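Local atomic coordinates of protocadherin-19 isoform 1 (Danio rerio, PDB entry 5CO1), a protein that mediates calcium-dependent homophilic cell-cell adhesion, robustly when in complex with the cadherin cdh2, and is essential for early neurulation in the anterior neural plate. Residues A[8-12]-A[23-27]; A[50-55]-A[74-80]. All blocks are in the same frame, centred on the assembly; numbering follows the deposited sequence.

Both contacts belong to the first of the two cadherin domains in this chain and bridge its two facing beta-sheets. Interaction 1 closes first along the sequence, joining strand 8-14, an outermost strand of one sheet, to strand 22-25 of the other. Interaction 2 follows, setting the short, weakly bonded helical turn at about 51-54 and the start of strand 55-57 against strand 77-86, which shares the first sheet with strand 8-14. Their centres lie about 14 Å apart, and they meet directly where Val23 CG2 packs 3.9 Å from Phe55 CE1, so the two contacts adjoin between the sheets. Calcium lies near each: Asp25 and Leu26 bind an ion at interaction 1, and Glu74 of interaction 2 neighbours the calcium ligands Asp71 and Glu73.

Interaction 1 of 2, residues A[8-12]-A[23-27]; sequences VYTVN and VIDLN. With CA (calcium ion), chain H.
Residues 8-12 form an extended strand, with phi from -97° to -135° and psi from 129° to 143°. Strand 23-25 crosses it with axes 7.6 Å apart at closest approach and N-to-C directions 137° apart; the nearest CA atoms are those of Val11 and Val23, at 6.9 Å. No hydrogen bond joins the segments: this is face-to-face packing between the sheets of a cadherin beta-sandwich. Tyr9 and Val11 direct their CA-to-CB bonds toward 23-27, while Thr10 and Asn12 turn away. Tyr9 (chi1 m, chi2 92°) lays its ring over Leu26 (m, t), whose CD2 stands 3.7 Å from the ring centroid and 19° off the normal, a CH-pi contact. Ile24, extended as t, t, brings CD1 to 3.8 Å from Tyr9 CD2 and 4.1 Å from Val11 CG1. Val11 (chi1 -83°) meets Val23 (t), CG2 to CG1, at 3.8 Å. At Val23, psi of -56° breaks the extended pattern: Val23 and Ile24 both face Ile64 in a classic beta bulge. Beyond it, Asp25 OD1 and Leu26 O each bind calcium at 2.4 Å, joined by two waters and Thr61 O, while the Tyr9 hydroxyl hydrogen-bonds Glu6 N. Strand 8-14 pairs in parallel with strand 94-103, and strand 22-25 runs antiparallel to strand 63-66.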
ATOM      1  N   VAL A   8      -7.803 -11.590  25.189  1.00 55.00           N
ATOM      2  CA  VAL A   8      -7.486 -10.966  23.907  1.00 55.34           C
ATOM      3  C   VAL A   8      -5.986 -11.124  23.573  1.00 54.42           C
ATOM      4  O   VAL A   8      -5.145 -10.892  24.413  1.00 51.30           O
ATOM      5  CB  VAL A   8      -7.775  -9.457  23.968  1.00 59.86           C
ATOM      6  CG1 VAL A   8      -7.335  -8.763  22.683  1.00 63.61           C
ATOM      7  CG2 VAL A   8      -9.252  -9.211  24.230  1.00 61.26           C
ATOM      8  N   TYR A   9      -5.663 -11.453  22.327  1.00 53.54           N
ATOM      9  CA  TYR A   9      -4.287 -11.665  21.908  1.00 52.05           C
ATOM     10  C   TYR A   9      -4.063 -10.755  20.719  1.00 53.61           C
ATOM     11  O   TYR A   9      -4.993 -10.527  19.963  1.00 54.14           O
ATOM     12  CB  TYR A   9      -4.072 -13.109  21.448  1.00 52.08           C
ATOM     13  CG  TYR A   9      -4.395 -14.184  22.464  1.00 52.82           C
ATOM     14  CD1 TYR A   9      -5.663 -14.769  22.509  1.00 57.05           C
ATOM     15  CD2 TYR A   9      -3.410 -14.722  23.271  1.00 49.62           C
ATOM     16  CE1 TYR A   9      -5.948 -15.820  23.366  1.00 53.15           C
ATOM     17  CE2 TYR A   9      -3.685 -15.767  24.133  1.00 49.57           C
ATOM     18  CZ  TYR A   9      -4.953 -16.315  24.177  1.00 52.97           C
ATOM     19  OH  TYR A   9      -5.229 -17.362  25.034  1.00 52.52           O
ATOM     20  N   THR A  10      -2.870 -10.157  20.610  1.00 57.81           N
ATOM     21  CA  THR A  10      -2.521  -9.335  19.443  1.00 56.48           C
ATOM     22  C   THR A  10      -1.180  -9.721  18.851  1.00 47.76           C
ATOM     23  O   THR A  10      -0.220  -9.913  19.540  1.00 46.61           O
ATOM     24  CB  THR A  10      -2.552  -7.813  19.734  1.00 62.34           C
ATOM     25  OG1 THR A  10      -1.463  -7.453  20.580  1.00 73.60           O
ATOM     26  CG2 THR A  10      -3.855  -7.392  20.412  1.00 63.90           C
ATOM     27  N   VAL A  11      -1.160  -9.944  17.556  1.00 52.05           N
ATOM     28  CA  VAL A  11      -0.019 -10.570  16.917  1.00 53.84           C
ATOM     29  C   VAL A  11       0.273  -9.739  15.704  1.00 49.74           C
ATOM     30  O   VAL A  11      -0.635  -9.140  15.138  1.00 41.87           O
ATOM     31  CB  VAL A  11      -0.279 -12.036  16.483  1.00 53.21           C
ATOM     32  CG1 VAL A  11      -0.069 -12.973  17.656  1.00 57.58           C
ATOM     33  CG2 VAL A  11      -1.695 -12.187  16.007  1.00 56.32           C
ATOM     34  N   ASN A  12       1.561  -9.586  15.427  1.00 44.49           N
ATOM     35  CA  ASN A  12       2.005  -8.943  14.237  1.00 42.79           C
ATOM     36  C   ASN A  12       2.340  -9.970  13.185  1.00 43.58           C
ATOM     37  O   ASN A  12       3.016 -10.958  13.467  1.00 41.28           O
ATOM     38  CB  ASN A  12       3.221  -8.125  14.571  1.00 43.20           C
ATOM     39  CG  ASN A  12       2.883  -6.936  15.436  1.00 42.43           C
ATOM     40  OD1 ASN A  12       1.886  -6.267  15.209  1.00 47.03           O
ATOM     41  ND2 ASN A  12       3.700  -6.681  16.444  1.00 41.72           N
ATOM     42  N   VAL A  23       0.782 -17.899  13.188  1.00 54.19           N
ATOM     43  CA  VAL A  23       0.244 -16.643  13.662  1.00 53.93           C
ATOM     44  C   VAL A  23       0.154 -16.697  15.175  1.00 56.54           C
ATOM     45  O   VAL A  23       0.764 -15.873  15.856  1.00 49.89           O
ATOM     46  CB  VAL A  23      -1.165 -16.420  13.114  1.00 57.70           C
ATOM     47  CG1 VAL A  23      -1.860 -15.298  13.878  1.00 55.53           C
ATOM     48  CG2 VAL A  23      -1.103 -16.164  11.613  1.00 54.94           C
ATOM     49  N   ILE A  24      -0.553 -17.708  15.700  1.00 52.27           N
ATOM     50  CA  ILE A  24      -0.484 -17.985  17.124  1.00 47.47           C
ATOM     51  C   ILE A  24      -0.971 -19.380  17.478  1.00 48.39           C
ATOM     52  O   ILE A  24      -1.761 -19.972  16.763  1.00 53.44           O
ATOM     53  CB  ILE A  24      -1.239 -16.902  17.920  1.00 51.48           C
ATOM     54  CG1 ILE A  24      -1.043 -17.082  19.413  1.00 52.67           C
ATOM     55  CG2 ILE A  24      -2.730 -16.849  17.577  1.00 53.94           C
ATOM     56  CD1 ILE A  24      -1.403 -15.844  20.203  1.00 50.86           C
ATOM     57  N   ASP A  25      -0.392 -19.943  18.524  1.00 54.20           N
ATOM     58  CA  ASP A  25      -0.795 -21.241  19.067  1.00 55.46           C
ATOM     59  C   ASP A  25      -1.607 -20.995  20.365  1.00 55.95           C
ATOM     60  O   ASP A  25      -1.087 -20.464  21.351  1.00 46.29           O
ATOM     61  CB  ASP A  25       0.468 -22.077  19.323  1.00 55.33           C
ATOM     62  CG  ASP A  25       0.182 -23.502  19.868  1.00 67.23           C
ATOM     63  OD1 ASP A  25      -0.987 -23.922  20.088  1.00 61.67           O
ATOM     64  OD2 ASP A  25       1.190 -24.197  20.128  1.00 73.28           O
ATOM     65  N   LEU A  26      -2.922 -21.186  20.279  1.00 57.32           N
ATOM     66  CA  LEU A  26      -3.801 -20.862  21.394  1.00 56.28           C
ATOM     67  C   LEU A  26      -3.917 -22.038  22.348  1.00 58.92           C
ATOM     68  O   LEU A  26      -3.671 -23.185  21.976  1.00 69.72           O
ATOM     69  CB  LEU A  26      -5.181 -20.450  20.887  1.00 50.31           C
ATOM     70  CG  LEU A  26      -5.276 -19.191  20.042  1.00 50.14           C
ATOM     71  CD1 LEU A  26      -6.695 -19.008  19.565  1.00 51.28           C
ATOM     72  CD2 LEU A  26      -4.871 -17.942  20.804  1.00 57.88           C
ATOM     73  N   ASN A  27      -4.312 -21.739  23.573  1.00 60.02           N
ATOM     74  CA  ASN A  27      -4.439 -22.737  24.620  1.00 62.97           C
ATOM     75  C   ASN A  27      -5.586 -22.409  25.595  1.00 60.98           C
ATOM     76  O   ASN A  27      -5.585 -21.362  26.265  1.00 55.28           O
ATOM     77  CB  ASN A  27      -3.130 -22.813  25.392  1.00 71.09           C
ATOM     78  CG  ASN A  27      -2.821 -24.214  25.869  1.00 94.50           C
ATOM     79  OD1 ASN A  27      -3.595 -24.818  26.622  1.00 95.93           O
ATOM     80  ND2 ASN A  27      -1.681 -24.747  25.433  1.00106.19           N
TER
HETATM   81 CA    CA H1004      -2.401 -25.205  21.540  1.00 69.75          CA
HETATM   82  O   HOH W   1      -1.109 -24.452  22.949  1.00 80.71           O
HETATM   83  O   HOH W   2      -3.995 -26.224  22.920  1.00 67.16           O

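Interaction 2 of 2, residues A[50-55]-A[74-80]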
ATOM      1  N   LEU A  50     -13.699 -11.320   4.485  1.00 93.91           N
ATOM      2  CA  LEU A  50     -12.346 -11.526   3.998  1.00 86.69           C
ATOM      3  C   LEU A  50     -11.465 -12.261   5.008  1.00 85.81           C
ATOM      4  O   LEU A  50     -10.630 -13.085   4.644  1.00 89.39           O
ATOM      5  CB  LEU A  50     -11.759 -10.157   3.671  1.00 89.14           C
ATOM      6  CG  LEU A  50     -10.287  -9.983   3.294  1.00100.01           C
ATOM      7  CD1 LEU A  50      -9.837 -10.903   2.166  1.00100.07           C
ATOM      8  CD2 LEU A  50     -10.071  -8.521   2.918  1.00102.63           C
ATOM      9  N   THR A  51     -11.677 -11.997   6.287  1.00 81.27           N
ATOM     10  CA  THR A  51     -10.867 -12.609   7.320  1.00 76.73           C
ATOM     11  C   THR A  51     -11.008 -14.134   7.232  1.00 79.10           C
ATOM     12  O   THR A  51     -10.080 -14.870   7.525  1.00 73.21           O
ATOM     13  CB  THR A  51     -11.249 -12.042   8.719  1.00 82.82           C
ATOM     14  OG1 THR A  51     -10.925 -10.637   8.793  1.00 72.06           O
ATOM     15  CG2 THR A  51     -10.539 -12.779   9.851  1.00 82.79           C
ATOM     16  N   LYS A  52     -12.110 -14.595   6.655  1.00 95.54           N
ATOM     17  CA  LYS A  52     -12.421 -16.029   6.587  1.00 93.59           C
ATOM     18  C   LYS A  52     -11.517 -16.825   5.619  1.00 84.83           C
ATOM     19  O   LYS A  52     -11.198 -17.974   5.881  1.00 75.78           O
ATOM     20  CB  LYS A  52     -13.886 -16.193   6.195  1.00103.63           C
ATOM     21  CG  LYS A  52     -14.548 -17.441   6.735  1.00112.73           C
ATOM     22  CD  LYS A  52     -15.806 -17.757   5.934  1.00116.70           C
ATOM     23  CE  LYS A  52     -16.489 -19.013   6.443  1.00114.84           C
ATOM     24  NZ  LYS A  52     -16.985 -18.827   7.835  1.00117.83           N
ATOM     25  N   GLN A  53     -11.037 -16.189   4.555  1.00 87.39           N
ATOM     26  CA  GLN A  53     -10.106 -16.833   3.605  1.00 94.72           C
ATOM     27  C   GLN A  53      -8.624 -16.718   4.024  1.00 91.63           C
ATOM     28  O   GLN A  53      -7.759 -17.427   3.489  1.00 87.60           O
ATOM     29  CB  GLN A  53     -10.252 -16.206   2.214  1.00104.29           C
ATOM     30  CG  GLN A  53     -11.683 -15.916   1.785  1.00118.91           C
ATOM     31  CD  GLN A  53     -11.845 -14.540   1.152  1.00131.06           C
ATOM     32  OE1 GLN A  53     -10.971 -14.073   0.412  1.00137.66           O
ATOM     33  NE2 GLN A  53     -12.978 -13.894   1.419  1.00132.27           N
ATOM     34  N   MET A  54      -8.331 -15.762   4.905  1.00 74.52           N
ATOM     35  CA  MET A  54      -6.966 -15.437   5.253  1.00 69.33           C
ATOM     36  C   MET A  54      -6.373 -16.330   6.341  1.00 64.76           C
ATOM     37  O   MET A  54      -5.162 -16.383   6.511  1.00 58.14           O
ATOM     38  CB  MET A  54      -6.881 -13.976   5.698  1.00 81.24           C
ATOM     39  CG  MET A  54      -7.327 -12.973   4.646  1.00 85.49           C
ATOM     40  SD  MET A  54      -6.264 -12.960   3.193  1.00 89.10           S
ATOM     41  CE  MET A  54      -6.016 -11.181   3.066  1.00102.63           C
ATOM     42  N   PHE A  55      -7.204 -16.992   7.130  1.00 64.90           N
ATOM     43  CA  PHE A  55      -6.668 -17.735   8.259  1.00 61.56           C
ATOM     44  C   PHE A  55      -7.399 -19.052   8.405  1.00 63.62           C
ATOM     45  O   PHE A  55      -8.612 -19.102   8.264  1.00 63.80           O
ATOM     46  CB  PHE A  55      -6.813 -16.929   9.553  1.00 61.21           C
ATOM     47  CG  PHE A  55      -6.105 -15.615   9.538  1.00 57.98           C
ATOM     48  CD1 PHE A  55      -4.767 -15.522   9.927  1.00 59.89           C
ATOM     49  CD2 PHE A  55      -6.792 -14.456   9.233  1.00 55.65           C
ATOM     50  CE1 PHE A  55      -4.113 -14.293   9.933  1.00 62.35           C
ATOM     51  CE2 PHE A  55      -6.139 -13.220   9.229  1.00 60.28           C
ATOM     52  CZ  PHE A  55      -4.795 -13.139   9.558  1.00 61.01           C
ATOM     53  N   GLU A  74      -5.052  -3.881   1.171  1.00 70.62           N
ATOM     54  CA  GLU A  74      -6.421  -4.379   1.212  1.00 71.50           C
ATOM     55  C   GLU A  74      -7.062  -4.296   2.607  1.00 66.76           C
ATOM     56  O   GLU A  74      -8.231  -4.003   2.710  1.00 63.90           O
ATOM     57  CB  GLU A  74      -6.414  -5.827   0.718  1.00 77.85           C
ATOM     58  CG  GLU A  74      -7.772  -6.486   0.550  1.00 85.21           C
ATOM     59  CD  GLU A  74      -7.647  -7.983   0.276  1.00 95.38           C
ATOM     60  OE1 GLU A  74      -8.678  -8.630  -0.002  1.00105.28           O
ATOM     61  OE2 GLU A  74      -6.519  -8.529   0.362  1.00107.65           O
ATOM     62  N   LEU A  75      -6.324  -4.634   3.660  1.00 67.64           N
ATOM     63  CA  LEU A  75      -6.826  -4.531   5.039  1.00 65.87           C
ATOM     64  C   LEU A  75      -5.705  -4.672   6.107  1.00 62.44           C
ATOM     65  O   LEU A  75      -5.024  -5.701   6.149  1.00 58.46           O
ATOM     66  CB  LEU A  75      -7.894  -5.594   5.283  1.00 66.67           C
ATOM     67  CG  LEU A  75      -8.615  -5.582   6.638  1.00 71.19           C
ATOM     68  CD1 LEU A  75      -9.205  -4.224   6.986  1.00 73.46           C
ATOM     69  CD2 LEU A  75      -9.713  -6.631   6.665  1.00 72.76           C
ATOM     70  N   HIS A  76      -5.630  -3.677   7.004  1.00 55.55           N
ATOM     71  CA  HIS A  76      -4.578  -3.491   8.008  1.00 59.08           C
ATOM     72  C   HIS A  76      -4.682  -4.510   9.127  1.00 58.76           C
ATOM     73  O   HIS A  76      -3.687  -4.951   9.652  1.00 61.61           O
ATOM     74  CB  HIS A  76      -4.713  -2.115   8.709  1.00 65.85           C
ATOM     75  CG  HIS A  76      -4.520  -0.926   7.812  1.00 81.31           C
ATOM     76  ND1 HIS A  76      -4.418  -1.019   6.436  1.00 95.86           N
ATOM     77  CD2 HIS A  76      -4.476   0.397   8.098  1.00 82.77           C
ATOM     78  CE1 HIS A  76      -4.254   0.188   5.923  1.00 85.47           C
ATOM     79  NE2 HIS A  76      -4.293   1.065   6.910  1.00 83.00           N
ATOM     80  N   ILE A  77      -5.889  -4.710   9.629  1.00 60.05           N
ATOM     81  CA  ILE A  77      -6.095  -5.275  10.954  1.00 55.28           C
ATOM     82  C   ILE A  77      -7.252  -6.244  10.909  1.00 52.41           C
ATOM     83  O   ILE A  77      -8.257  -5.963  10.295  1.00 54.83           O
ATOM     84  CB  ILE A  77      -6.413  -4.185  11.981  1.00 60.20           C
ATOM     85  CG1 ILE A  77      -6.767  -4.828  13.325  1.00 70.99           C
ATOM     86  CG2 ILE A  77      -7.578  -3.325  11.516  1.00 62.46           C
ATOM     87  CD1 ILE A  77      -6.617  -3.893  14.511  1.00 76.77           C
ATOM     88  N   HIS A  78      -7.062  -7.434  11.462  1.00 58.86           N
ATOM     89  CA  HIS A  78      -8.099  -8.477  11.449  1.00 55.73           C
ATOM     90  C   HIS A  78      -8.505  -8.801  12.890  1.00 58.89           C
ATOM     91  O   HIS A  78      -7.646  -8.931  13.773  1.00 49.87           O
ATOM     92  CB  HIS A  78      -7.596  -9.744  10.757  1.00 51.84           C
ATOM     93  CG  HIS A  78      -7.308  -9.567   9.302  1.00 58.10           C
ATOM     94  ND1 HIS A  78      -8.164 -10.010   8.315  1.00 62.96           N
ATOM     95  CD2 HIS A  78      -6.226  -9.063   8.659  1.00 59.21           C
ATOM     96  CE1 HIS A  78      -7.635  -9.761   7.129  1.00 63.24           C
ATOM     97  NE2 HIS A  78      -6.456  -9.198   7.309  1.00 64.24           N
ATOM     98  N   GLU A  79      -9.813  -8.873  13.129  1.00 65.40           N
ATOM     99  CA  GLU A  79     -10.350  -9.319  14.420  1.00 68.06           C
ATOM    100  C   GLU A  79     -10.976 -10.676  14.185  1.00 66.22           C
ATOM    101  O   GLU A  79     -11.735 -10.870  13.232  1.00 70.80           O
ATOM    102  CB  GLU A  79     -11.407  -8.339  14.951  1.00 81.53           C
ATOM    103  CG  GLU A  79     -11.316  -7.985  16.436  1.00 97.13           C
ATOM    104  CD  GLU A  79     -12.124  -6.736  16.798  1.00113.50           C
ATOM    105  OE1 GLU A  79     -11.510  -5.656  16.986  1.00109.20           O
ATOM    106  OE2 GLU A  79     -13.377  -6.818  16.852  1.00125.43           O
ATOM    107  N   ILE A  80     -10.551 -11.652  14.978  1.00 72.70           N
ATOM    108  CA  ILE A  80     -11.088 -13.003  14.887  1.00 67.48           C
ATOM    109  C   ILE A  80     -11.605 -13.364  16.265  1.00 61.50           C
ATOM    110  O   ILE A  80     -11.032 -12.956  17.261  1.00 65.07           O
ATOM    111  CB  ILE A  80     -10.015 -14.024  14.454  1.00 72.44           C
ATOM    112  CG1 ILE A  80      -9.142 -13.468  13.331  1.00 70.36           C
ATOM    113  CG2 ILE A  80     -10.662 -15.320  13.980  1.00 78.10           C
ATOM    114  CD1 ILE A  80      -7.760 -14.083  13.292  1.00 74.96           C
TER
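Leu50 opens the segment with CD2 lying 4.2 Å from Leu75 CD2 and 3.2 Å from Glu74 OE1, so its methyl meets both an apolar neighbour and a carboxylate. Thr51 follows in the m rotamer, which places OG1 2.9 Å from His78 ND1, near the imidazole plane, in a hydrogen bond whose donor could be either; its CG2 packs 3.8 Å from Ile80 CG1. The weakly bonded helical turn, held by hydrogen bonds from Gln53 N to Leu50 O (3.1 Å) and from Met54 N to Thr51 O (3.3 Å), lies against strand 77-80 through Thr51 and Met54 and leads into strand 55-57 of the opposite sheet of the cadherin beta-sandwich. Met54 reaches His78 with CG 4.1 Å from CE1, and its CE comes 3.8 Å from Glu74 OE2. Phe55 makes a T-shaped stack, edge toward the His78 face, with centroids 5.3 Å apart and planes at 77°. One face of Phe55 receives Ile80 CD1, 4.2 Å from Phe55 CD2, and Val100 of strand 94-103 also touches the phenyl group.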